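Local coordinates for hydrolase family protein (Deinococcus radiodurans R1, PDB 3CNH) that is a predicted hydrolase of the haloacid dehalogenase-like superfamily, probably acting as a phosphatase, at residues L7-G12 with R96-R101. Numbering follows the deposited sequence.
Sequences LFWDIG and RDLGQR. With NA (sodium ion), chain C; PO4 (phosphate ion), chain D.
Leu7 and Trp9 on strand 6-9 face Leu98 near the end of helix 89-98, with the two backbones well apart: the nearest CA atoms, those of Leu7 and Gly99, are 9.2 Å from each other. Side chains alone bridge the distance, and a single methyl does the touching on the helix side. Leu98 CD1 reaches the six-membered end of the Trp9 indole at 4.2 Å from CZ2, arriving at the ring edge close to its plane, and it lies 4.4 Å from Leu7 CD2. Both are loose van der Waals contacts, and the Trp9 and Leu98 side chains cross at about a right angle. The indole is set to meet the methyl by a CG that stands anti to the carbonyl carbon (chi1 -67°). Met104 and Leu194 also touch Leu98, closing this apolar layer between the sheet and helices 89-98 and 187-196. Beyond Leu98 the chain turns back on itself, Arg101 N bonding to Leu98 O; Arg101 NH1 makes a salt bridge of 3.2 Å to Asp97 OD1, and the oxygen lies in the plane of the guanidinium, whereas NH1 comes in from above the plane of the carboxylate. Phe8, between Leu7 and Trp9, points to the other side of the sheet. Past the strand, Asp10 OD2 (2.4 Å) and Gly12 O (2.3 Å) bind the sodium ion, with Asp166, two waters and a phosphate oxygen. Gly12 N donates a fairly straight hydrogen bond of 2.8 Å to phosphate O3. The strand thus runs from a hydrophobic sheet-helix interface to an anion- and metal-binding loop, the arrangement of the Rossmann-like haloacid dehalogenase core, in which the aspartate after the first strand is, in this superfamily, the usual nucleophile.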
ATOM      1  N   LEU A   7       8.791  -7.521  10.494  1.00 34.05           N
ATOM      2  CA  LEU A   7       8.080  -6.234  10.305  1.00 33.98           C
ATOM      3  C   LEU A   7       7.265  -6.300   9.033  1.00 33.87           C
ATOM      4  O   LEU A   7       7.691  -6.830   8.002  1.00 34.43           O
ATOM      5  CB  LEU A   7       9.028  -5.029  10.228  1.00 33.61           C
ATOM      6  CG  LEU A   7       9.809  -4.636  11.478  1.00 40.11           C
ATOM      7  CD1 LEU A   7      10.987  -5.519  11.540  1.00 41.60           C
ATOM      8  CD2 LEU A   7      10.208  -3.156  11.353  1.00 43.77           C
ATOM      9  N   PHE A   8       6.041  -5.798   9.155  1.00 32.97           N
ATOM     10  CA  PHE A   8       5.085  -5.698   8.063  1.00 33.72           C
ATOM     11  C   PHE A   8       4.854  -4.220   7.794  1.00 35.52           C
ATOM     12  O   PHE A   8       4.520  -3.445   8.691  1.00 35.53           O
ATOM     13  CB  PHE A   8       3.766  -6.361   8.457  1.00 33.11           C
ATOM     14  CG  PHE A   8       3.854  -7.856   8.609  1.00 34.17           C
ATOM     15  CD1 PHE A   8       4.340  -8.419   9.782  1.00 37.75           C
ATOM     16  CD2 PHE A   8       3.458  -8.697   7.591  1.00 36.20           C
ATOM     17  CE1 PHE A   8       4.435  -9.803   9.925  1.00 40.84           C
ATOM     18  CE2 PHE A   8       3.577 -10.076   7.731  1.00 38.81           C
ATOM     19  CZ  PHE A   8       4.047 -10.615   8.890  1.00 39.51           C
ATOM     20  N   TRP A   9       5.031  -3.856   6.529  1.00 34.66           N
ATOM     21  CA  TRP A   9       4.983  -2.465   6.101  1.00 34.20           C
ATOM     22  C   TRP A   9       3.884  -2.139   5.104  1.00 34.35           C
ATOM     23  O   TRP A   9       3.724  -2.750   4.067  1.00 34.63           O
ATOM     24  CB  TRP A   9       6.307  -2.038   5.429  1.00 33.24           C
ATOM     25  CG  TRP A   9       7.511  -1.983   6.295  1.00 33.14           C
ATOM     26  CD1 TRP A   9       8.269  -3.039   6.732  1.00 35.92           C
ATOM     27  CD2 TRP A   9       8.118  -0.805   6.842  1.00 33.21           C
ATOM     28  NE1 TRP A   9       9.281  -2.591   7.543  1.00 35.23           N
ATOM     29  CE2 TRP A   9       9.220  -1.223   7.623  1.00 34.07           C
ATOM     30  CE3 TRP A   9       7.816   0.553   6.783  1.00 36.36           C
ATOM     31  CZ2 TRP A   9      10.042  -0.319   8.291  1.00 36.11           C
ATOM     32  CZ3 TRP A   9       8.627   1.436   7.426  1.00 34.98           C
ATOM     33  CH2 TRP A   9       9.714   0.999   8.198  1.00 34.01           C
ATOM     34  N   ASP A  10       3.144  -1.136   5.490  1.00 32.83           N
ATOM     35  CA  ASP A  10       2.226  -0.426   4.585  1.00 34.08           C
ATOM     36  C   ASP A  10       3.181   0.249   3.588  1.00 33.57           C
ATOM     37  O   ASP A  10       4.344   0.586   3.931  1.00 34.12           O
ATOM     38  CB  ASP A  10       1.473   0.577   5.461  1.00 35.54           C
ATOM     39  CG  ASP A  10       0.525   1.436   4.764  1.00 44.74           C
ATOM     40  OD1 ASP A  10      -0.037   1.029   3.756  1.00 38.08           O
ATOM     41  OD2 ASP A  10       0.283   2.564   5.334  1.00 43.39           O
ATOM     42  N   ILE A  11       2.713   0.441   2.360  1.00 33.47           N
ATOM     43  CA  ILE A  11       3.545   1.139   1.357  1.00 32.81           C
ATOM     44  C   ILE A  11       3.068   2.583   1.190  1.00 32.87           C
ATOM     45  O   ILE A  11       3.763   3.528   1.508  1.00 32.64           O
ATOM     46  CB  ILE A  11       3.634   0.404   0.044  1.00 32.32           C
ATOM     47  CG1 ILE A  11       4.223  -1.001   0.288  1.00 35.71           C
ATOM     48  CG2 ILE A  11       4.501   1.180  -0.975  1.00 35.84           C
ATOM     49  CD1 ILE A  11       4.360  -1.867  -0.965  1.00 34.61           C
ATOM     50  N   GLY A  12       1.837   2.733   0.738  1.00 33.90           N
ATOM     51  CA  GLY A  12       1.266   4.088   0.547  1.00 35.61           C
ATOM     52  C   GLY A  12       1.130   4.883   1.834  1.00 35.92           C
ATOM     53  O   GLY A  12       0.499   4.426   2.783  1.00 38.55           O
ATOM     54  N   ARG A  96      15.181   0.790   4.452  1.00 37.25           N
ATOM     55  CA  ARG A  96      16.341   0.182   3.767  1.00 38.53           C
ATOM     56  C   ARG A  96      17.396  -0.237   4.775  1.00 38.50           C
ATOM     57  O   ARG A  96      18.055  -1.275   4.648  1.00 39.63           O
ATOM     58  CB  ARG A  96      16.933   1.133   2.680  1.00 38.49           C
ATOM     59  CG  ARG A  96      16.050   1.254   1.429  1.00 40.48           C
ATOM     60  CD  ARG A  96      16.490   2.316   0.339  1.00 46.81           C
ATOM     61  NE  ARG A  96      15.571   2.262  -0.819  1.00 43.79           N
ATOM     62  CZ  ARG A  96      15.375   3.221  -1.720  1.00 50.26           C
ATOM     63  NH1 ARG A  96      15.957   4.402  -1.598  1.00 50.90           N
ATOM     64  NH2 ARG A  96      14.512   3.022  -2.722  1.00 48.55           N
ATOM     65  N   ASP A  97      17.573   0.589   5.794  1.00 37.74           N
ATOM     66  CA  ASP A  97      18.559   0.320   6.830  1.00 37.69           C
ATOM     67  C   ASP A  97      18.155  -0.909   7.637  1.00 37.09           C
ATOM     68  O   ASP A  97      18.905  -1.854   7.817  1.00 35.70           O
ATOM     69  CB  ASP A  97      18.645   1.541   7.758  1.00 38.91           C
ATOM     70  CG  ASP A  97      19.632   1.377   8.867  1.00 42.11           C
ATOM     71  OD1 ASP A  97      20.615   0.634   8.704  1.00 42.40           O
ATOM     72  OD2 ASP A  97      19.427   2.027   9.911  1.00 45.05           O
ATOM     73  N   LEU A  98      16.924  -0.868   8.111  1.00 34.83           N
ATOM     74  CA  LEU A  98      16.393  -1.940   8.972  1.00 33.70           C
ATOM     75  C   LEU A  98      16.343  -3.284   8.238  1.00 35.01           C
ATOM     76  O   LEU A  98      16.489  -4.350   8.834  1.00 34.74           O
ATOM     77  CB  LEU A  98      14.983  -1.603   9.499  1.00 33.27           C
ATOM     78  CG  LEU A  98      14.874  -0.529  10.572  1.00 32.22           C
ATOM     79  CD1 LEU A  98      13.362  -0.179  10.851  1.00 36.21           C
ATOM     80  CD2 LEU A  98      15.602  -1.000  11.836  1.00 35.43           C
ATOM     81  N   GLY A  99      16.161  -3.206   6.930  1.00 35.75           N
ATOM     82  CA  GLY A  99      16.059  -4.415   6.115  1.00 36.62           C
ATOM     83  C   GLY A  99      17.345  -5.229   6.124  1.00 37.94           C
ATOM     84  O   GLY A  99      17.368  -6.387   5.717  1.00 38.99           O
ATOM     85  N   GLN A 100      18.431  -4.610   6.576  1.00 36.98           N
ATOM     86  CA  GLN A 100      19.710  -5.306   6.657  1.00 37.23           C
ATOM     87  C   GLN A 100      19.752  -6.241   7.849  1.00 36.41           C
ATOM     88  O   GLN A 100      20.614  -7.129   7.947  1.00 38.14           O
ATOM     89  CB  GLN A 100      20.853  -4.307   6.823  1.00 37.38           C
ATOM     90  CG  GLN A 100      21.042  -3.367   5.691  1.00 40.95           C
ATOM     91  CD  GLN A 100      22.112  -2.363   6.039  1.00 50.91           C
ATOM     92  OE1 GLN A 100      21.872  -1.400   6.777  1.00 56.59           O
ATOM     93  NE2 GLN A 100      23.301  -2.583   5.523  1.00 54.47           N
ATOM     94  N   ARG A 101      18.826  -6.024   8.771  1.00 34.78           N
ATOM     95  CA  ARG A 101      18.862  -6.745  10.056  1.00 35.08           C
ATOM     96  C   ARG A 101      17.611  -7.508  10.423  1.00 35.39           C
ATOM     97  O   ARG A 101      17.618  -8.304  11.364  1.00 35.63           O
ATOM     98  CB  ARG A 101      19.201  -5.755  11.181  1.00 35.73           C
ATOM     99  CG  ARG A 101      20.617  -5.134  11.071  1.00 36.86           C
ATOM    100  CD  ARG A 101      20.945  -4.162  12.210  1.00 36.87           C
ATOM    101  NE  ARG A 101      20.162  -2.929  12.227  1.00 35.76           N
ATOM    102  CZ  ARG A 101      20.266  -1.946  11.334  1.00 35.63           C
ATOM    103  NH1 ARG A 101      21.128  -2.033  10.338  1.00 39.40           N
ATOM    104  NH2 ARG A 101      19.517  -0.859  11.440  1.00 39.77           N
TER
HETATM  105 NA    NA C 200      -1.283   3.855   4.089  1.00 25.67          NA
HETATM  106  P   PO4 D 201      -1.412   0.966   1.160  0.75 27.09           P
HETATM  107  O1  PO4 D 201      -2.015  -0.129   1.914  0.75 21.14           O
HETATM  108  O2  PO4 D 201      -1.381   2.231   2.026  0.75 26.60           O
HETATM  109  O3  PO4 D 201      -0.073   0.662   0.471  0.75 24.64           O
HETATM  110  O4  PO4 D 201      -2.312   1.425   0.012  0.75 28.79           O
HETATM  111  O   HOH W   1      -2.329   5.619   2.970  1.00 41.99           O
HETATM  112  O   HOH W   2      -3.029   2.868   5.115  1.00 25.51           O